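Local coordinates for endonuclease 8-like L720 (Acanthamoeba polyphaga mimivirus, PDB 4MB7), which is a viral member of the Fpg/Nei (endonuclease VIII-like) family, with a helix-two-turn-helix domain and a bound zinc ion, at residues A115-N120 with C124-A129; T107-N112 with Q128-S133. All blocks are in the same frame, centred on the assembly; numbering follows the deposited sequence. Where two conformers were deposited one is given.

Contact 1: residues A115-N120 with C124-A129; sequences AEIKTN and CTTRQA. With SO4 (sulfate ion), chain E.
The first torsion of Ile117 (chi1 62°) sets CG1 in the position flanked by both N and C, and the chain then extends, so that CD1 reaches over the first turn of the facing helix, 4.1 Å from CB of Ala129 and close to CA of Thr126. The other branch, CG2, meets Thr126 OG1 at 3.8 Å, Ile117 lying roughly perpendicular to the side chain of Thr126. Ile117 belongs to a two-stranded antiparallel hairpin, 116-118 with 123-125. With Cys124 it forms the hydrogen-bonded pair: Ile117 N gives an almost straight bond to Cys124 O (2.7 Å, 176°), and Cys124 N answers to Ile117 O at 3.1 Å. Glu116 and Thr125 are the adjoining non-hydrogen-bonded pair. The bend of the Glu116 chain at chi2 folds its carboxylate back over the partner strand, where OE2 lies 3.4 Å from Thr125 CG2. Farther along, Asn120 ND2 donates at 2.7 Å to O1 of a sulfate ion, probably from the crystallisation liquor, also held by Lys49 NZ. The hairpin passes straight into the helix: Thr125 closes the strand pairing and caps the helix, its OG1 accepting from Gln128 N at 3.0 Å, and Ala115 O takes a weak bond from Thr126 N.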
loop_
_atom_site.group_PDB
_atom_site.type_symbol
_atom_site.label_atom_id
_atom_site.label_comp_id
_atom_site.label_asym_id
_atom_site.label_seq_id
_atom_site.Cartn_x
_atom_site.Cartn_y
_atom_site.Cartn_z
ATOM N N ALA A 115 7.257 -3.674 22.885
ATOM C CA ALA A 115 7.776 -4.894 22.276
ATOM C C ALA A 115 8.259 -4.622 20.857
ATOM O O ALA A 115 7.632 -3.870 20.115
ATOM C CB ALA A 115 6.718 -5.984 22.276
ATOM N N GLU A 116 9.378 -5.237 20.489
ATOM C CA GLU A 116 9.950 -5.067 19.158
ATOM C C GLU A 116 9.201 -5.903 18.124
ATOM O O GLU A 116 8.965 -7.094 18.328
ATOM C CB GLU A 116 11.430 -5.459 19.165
ATOM C CG GLU A 116 12.293 -4.637 20.108
ATOM C CD GLU A 116 12.659 -3.282 19.534
ATOM O OE1 GLU A 116 12.774 -3.174 18.295
ATOM O OE2 GLU A 116 12.830 -2.327 20.319
ATOM N N ILE A 117 8.824 -5.276 17.014
ATOM C CA ILE A 117 8.139 -5.981 15.933
ATOM C C ILE A 117 8.781 -5.680 14.584
ATOM O O ILE A 117 9.452 -4.662 14.418
ATOM C CB ILE A 117 6.636 -5.620 15.860
ATOM C CG1 ILE A 117 6.455 -4.129 15.563
ATOM C CG2 ILE A 117 5.925 -6.009 17.149
ATOM C CD1 ILE A 117 5.003 -3.699 15.436
ATOM N N LYS A 118 8.569 -6.571 13.621
ATOM C CA LYS A 118 9.090 -6.373 12.276
ATOM C C LYS A 118 8.012 -5.829 11.345
ATOM O O LYS A 118 6.990 -6.477 11.119
ATOM C CB LYS A 118 9.642 -7.682 11.715
ATOM C CG LYS A 118 10.234 -7.556 10.315
ATOM C CD LYS A 118 10.611 -8.918 9.751
ATOM C CE LYS A 118 11.059 -8.810 8.300
ATOM N NZ LYS A 118 12.188 -7.855 8.148
ATOM N N THR A 119 8.244 -4.631 10.819
ATOM C CA THR A 119 7.352 -4.042 9.827
ATOM C C THR A 119 7.957 -4.268 8.447
ATOM O O THR A 119 9.015 -4.883 8.330
ATOM C CB THR A 119 7.161 -2.537 10.062
ATOM O OG1 THR A 119 8.361 -1.839 9.706
ATOM C CG2 THR A 119 6.830 -2.267 11.521
ATOM N N ASN A 120 7.303 -3.768 7.402
ATOM C CA ASN A 120 7.801 -3.991 6.044
ATOM C C ASN A 120 8.978 -3.096 5.641
ATOM O O ASN A 120 9.374 -3.070 4.476
ATOM C CB ASN A 120 6.669 -3.934 5.002
ATOM C CG ASN A 120 6.061 -2.544 4.850
ATOM O OD1 ASN A 120 6.515 -1.574 5.455
ATOM N ND2 ASN A 120 5.025 -2.447 4.021
ATOM N N CYS A 124 11.216 -2.237 14.989
ATOM C CA CYS A 124 11.037 -1.176 15.971
ATOM C C CYS A 124 9.970 -1.563 16.986
ATOM O O CYS A 124 9.320 -2.600 16.849
ATOM C CB CYS A 124 10.636 0.124 15.270
ATOM S SG CYS A 124 9.097 -0.000 14.315
ATOM N N THR A 125 9.784 -0.729 18.007
ATOM C CA THR A 125 8.736 -0.985 18.990
ATOM C C THR A 125 7.365 -0.788 18.360
ATOM O O THR A 125 7.230 -0.101 17.347
ATOM C CB THR A 125 8.848 -0.066 20.225
ATOM O OG1 THR A 125 8.635 1.296 19.837
ATOM C CG2 THR A 125 10.214 -0.206 20.881
ATOM N N THR A 126 6.354 -1.395 18.969
ATOM C CA THR A 126 4.981 -1.253 18.509
ATOM C C THR A 126 4.565 0.213 18.525
ATOM O O THR A 126 3.902 0.690 17.606
ATOM C CB THR A 126 4.018 -2.069 19.391
ATOM O OG1 THR A 126 4.490 -3.418 19.484
ATOM C CG2 THR A 126 2.615 -2.060 18.803
ATOM N N ARG A 127 4.975 0.923 19.572
ATOM C CA ARG A 127 4.688 2.347 19.702
ATOM C C ARG A 127 5.310 3.155 18.566
ATOM O O ARG A 127 4.660 4.019 17.977
ATOM C CB ARG A 127 5.189 2.872 21.052
ATOM C CG ARG A 127 4.994 4.367 21.252
ATOM C CD ARG A 127 5.364 4.788 22.667
ATOM N NE ARG A 127 4.991 6.173 22.941
ATOM C CZ ARG A 127 3.805 6.550 23.407
ATOM N NH1 ARG A 127 2.868 5.645 23.655
ATOM N NH2 ARG A 127 3.554 7.834 23.626
ATOM N N GLN A 128 6.571 2.865 18.260
ATOM C CA GLN A 128 7.288 3.569 17.199
ATOM C C GLN A 128 6.679 3.301 15.822
ATOM O O GLN A 128 6.676 4.178 14.953
ATOM C CB GLN A 128 8.767 3.180 17.204
ATOM C CG GLN A 128 9.618 3.983 16.233
ATOM C CD GLN A 128 9.711 5.446 16.618
ATOM O OE1 GLN A 128 9.851 5.780 17.793
ATOM N NE2 GLN A 128 9.625 6.327 15.628
ATOM N N ALA A 129 6.170 2.089 15.629
ATOM C CA ALA A 129 5.525 1.714 14.370
ATOM C C ALA A 129 4.333 2.617 14.057
ATOM O O ALA A 129 4.138 3.030 12.911
ATOM C CB ALA A 129 5.094 0.255 14.409
HETATM S S SO4 E . 5.215 -5.328 1.572
HETATM O O1 SO4 E . 4.382 -4.482 2.421
HETATM O O2 SO4 E . 4.474 -6.534 1.212
HETATM O O3 SO4 E . 5.573 -4.596 0.361
HETATM O O4 SO4 E . 6.429 -5.701 2.292
#

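Contact 2: residues T107-N112 with Q128-S133; sequences TLLDPN and QAIMDS
Ile130 lays its CD1 methyl against CA and CB of Pro111, at 3.7 and 3.8 Å. The same methyl lies 3.9 Å from CB of Leu109, so one terminal carbon bridges the end of the strand and the turn that follows it. It gets there because CG1 of Ile130 stands anti to the carbonyl carbon (chi1 -63°) and the chain runs on extended, carrying CD1 out from the helix. The side chains of Leu109 and Ile130 run antiparallel alongside one another, and Leu109 CD1 comes back to within 4.1 Å of Ile130 CG1. No hydrogen bond crosses between 107-112 and 128-133; the contact is apolar and small.

Each segment has its own internal polar bonds. Asp110 OD1 accepts from Asn112 N at 3.1 Å, from above the carboxylate plane, closing an Asx turn around Pro111. On the helix, Gln128 NE2 reaches Asp132 OD1 at 2.8 Å, while Ser133 OG is bonded to the indole NE1 of Trp45.

Strand 104-109 is an edge strand of its four-stranded antiparallel sheet, paired with 63-70. Helix 126-136 packs against this sheet, with Ile130 also touching Val64, and Leu109 also meets Tyr52, Thr126 and Ile117, joining the sheet to both helix and hairpin.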
loop_
_atom_site.group_PDB
_atom_site.type_symbol
_atom_site.label_atom_id
_atom_site.label_comp_id
_atom_site.label_asym_id
_atom_site.label_seq_id
_atom_site.Cartn_x
_atom_site.Cartn_y
_atom_site.Cartn_z
ATOM N N THR A 107 -3.245 -7.059 12.267
ATOM C CA THR A 107 -2.422 -7.019 13.467
ATOM C C THR A 107 -2.936 -5.997 14.474
ATOM O O THR A 107 -3.274 -4.868 14.112
ATOM C CB THR A 107 -0.959 -6.669 13.113
ATOM O OG1 THR A 107 -0.457 -7.619 12.164
ATOM C CG2 THR A 107 -0.080 -6.684 14.355
ATOM N N LEU A 108 -2.992 -6.398 15.740
ATOM C CA LEU A 108 -3.308 -5.472 16.817
ATOM C C LEU A 108 -2.058 -4.695 17.208
ATOM O O LEU A 108 -1.017 -5.283 17.503
ATOM C CB LEU A 108 -3.838 -6.223 18.036
ATOM C CG LEU A 108 -4.232 -5.335 19.219
ATOM C CD1 LEU A 108 -5.551 -4.633 18.933
ATOM C CD2 LEU A 108 -4.303 -6.135 20.512
ATOM N N LEU A 109 -2.157 -3.373 17.204
ATOM C CA LEU A 109 -1.055 -2.532 17.650
ATOM C C LEU A 109 -1.453 -1.753 18.897
ATOM O O LEU A 109 -2.382 -0.946 18.873
ATOM C CB LEU A 109 -0.611 -1.575 16.542
ATOM C CG LEU A 109 -0.054 -2.207 15.266
ATOM C CD1 LEU A 109 0.411 -1.130 14.297
ATOM C CD2 LEU A 109 1.077 -3.173 15.580
ATOM N N ASP A 110 -0.748 -2.017 19.989
ATOM C CA ASP A 110 -0.949 -1.297 21.236
ATOM C C ASP A 110 0.041 -0.136 21.278
ATOM O O ASP A 110 1.246 -0.351 21.358
ATOM C CB ASP A 110 -0.746 -2.253 22.417
ATOM C CG ASP A 110 -0.786 -1.555 23.770
ATOM O OD1 ASP A 110 -1.188 -0.375 23.849
ATOM O OD2 ASP A 110 -0.420 -2.208 24.770
ATOM N N PRO A 111 -0.474 1.103 21.217
ATOM C CA PRO A 111 0.361 2.310 21.170
ATOM C C PRO A 111 1.259 2.488 22.394
ATOM O O PRO A 111 2.215 3.257 22.335
ATOM C CB PRO A 111 -0.668 3.445 21.095
ATOM C CG PRO A 111 -1.933 2.856 21.623
ATOM C CD PRO A 111 -1.910 1.425 21.194
ATOM N N ASN A 112 0.955 1.788 23.482
ATOM C CA ASN A 112 1.777 1.848 24.687
ATOM C C ASN A 112 2.741 0.674 24.799
ATOM O O ASN A 112 3.423 0.516 25.811
ATOM C CB ASN A 112 0.892 1.894 25.933
ATOM C CG ASN A 112 0.227 3.240 26.129
ATOM O OD1 ASN A 112 0.348 4.134 25.291
ATOM N ND2 ASN A 112 -0.483 3.391 27.241
ATOM N N GLN A 128 6.571 2.865 18.260
ATOM C CA GLN A 128 7.288 3.569 17.199
ATOM C C GLN A 128 6.679 3.301 15.822
ATOM O O GLN A 128 6.676 4.178 14.953
ATOM C CB GLN A 128 8.767 3.180 17.204
ATOM C CG GLN A 128 9.618 3.983 16.233
ATOM C CD GLN A 128 9.711 5.446 16.618
ATOM O OE1 GLN A 128 9.851 5.780 17.793
ATOM N NE2 GLN A 128 9.625 6.327 15.628
ATOM N N ALA A 129 6.170 2.089 15.629
ATOM C CA ALA A 129 5.525 1.714 14.370
ATOM C C ALA A 129 4.333 2.617 14.057
ATOM O O ALA A 129 4.138 3.030 12.911
ATOM C CB ALA A 129 5.094 0.255 14.409
ATOM N N ILE A 130 3.542 2.924 15.079
ATOM C CA ILE A 130 2.393 3.813 14.920
ATOM C C ILE A 130 2.837 5.251 14.639
ATOM O O ILE A 130 2.258 5.935 13.794
ATOM C CB ILE A 130 1.467 3.762 16.155
ATOM C CG1 ILE A 130 0.896 2.351 16.322
ATOM C CG2 ILE A 130 0.339 4.777 16.033
ATOM C CD1 ILE A 130 -0.002 2.187 17.529
ATOM N N MET A 131 3.877 5.699 15.336
ATOM C CA MET A 131 4.413 7.041 15.129
ATOM C C MET A 131 5.019 7.189 13.735
ATOM O O MET A 131 4.856 8.221 13.084
ATOM C CB MET A 131 5.460 7.372 16.194
ATOM C CG MET A 131 5.963 8.807 16.151
ATOM S SD MET A 131 4.689 10.019 16.554
ATOM C CE MET A 131 4.459 10.819 14.968
ATOM N N ASP A 132 5.716 6.153 13.280
ATOM C CA ASP A 132 6.322 6.169 11.952
ATOM C C ASP A 132 5.284 6.274 10.840
ATOM O O ASP A 132 5.536 6.894 9.807
ATOM C CB ASP A 132 7.161 4.916 11.723
ATOM C CG ASP A 132 8.488 4.954 12.450
ATOM O OD1 ASP A 132 8.836 6.017 13.000
ATOM O OD2 ASP A 132 9.187 3.919 12.457
ATOM N N SER A 133 4.123 5.658 11.050
ATOM C CA SER A 133 3.068 5.656 10.038
ATOM C C SER A 133 2.626 7.075 9.710
ATOM O O SER A 133 2.304 7.385 8.563
ATOM C CB SER A 133 1.871 4.820 10.499
ATOM O OG SER A 133 1.184 5.449 11.565
#

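How the contacts relate
The two contacts lie side by side, their centres about 7 Å apart and each some 17 to 18 Å from the centre of the chain. Both draw on helix 126-136 and share Gln128 and Ala129. Along the chain, strand 104-109 comes first, then hairpin 116-118/123-125, then the helix, which turns back on both: contact 1 joins its start to the hairpin and contact 2 its next turn to the sheet edge. The contacts touch directly, through a probable hydrogen bond from Arg127 NH1 to Pro111 O and through Thr126 CG2 packed against Asp110 O and Leu109 CD2. Residues 104-136 thus bring sheet edge, hairpin and helix together in one locally packed region.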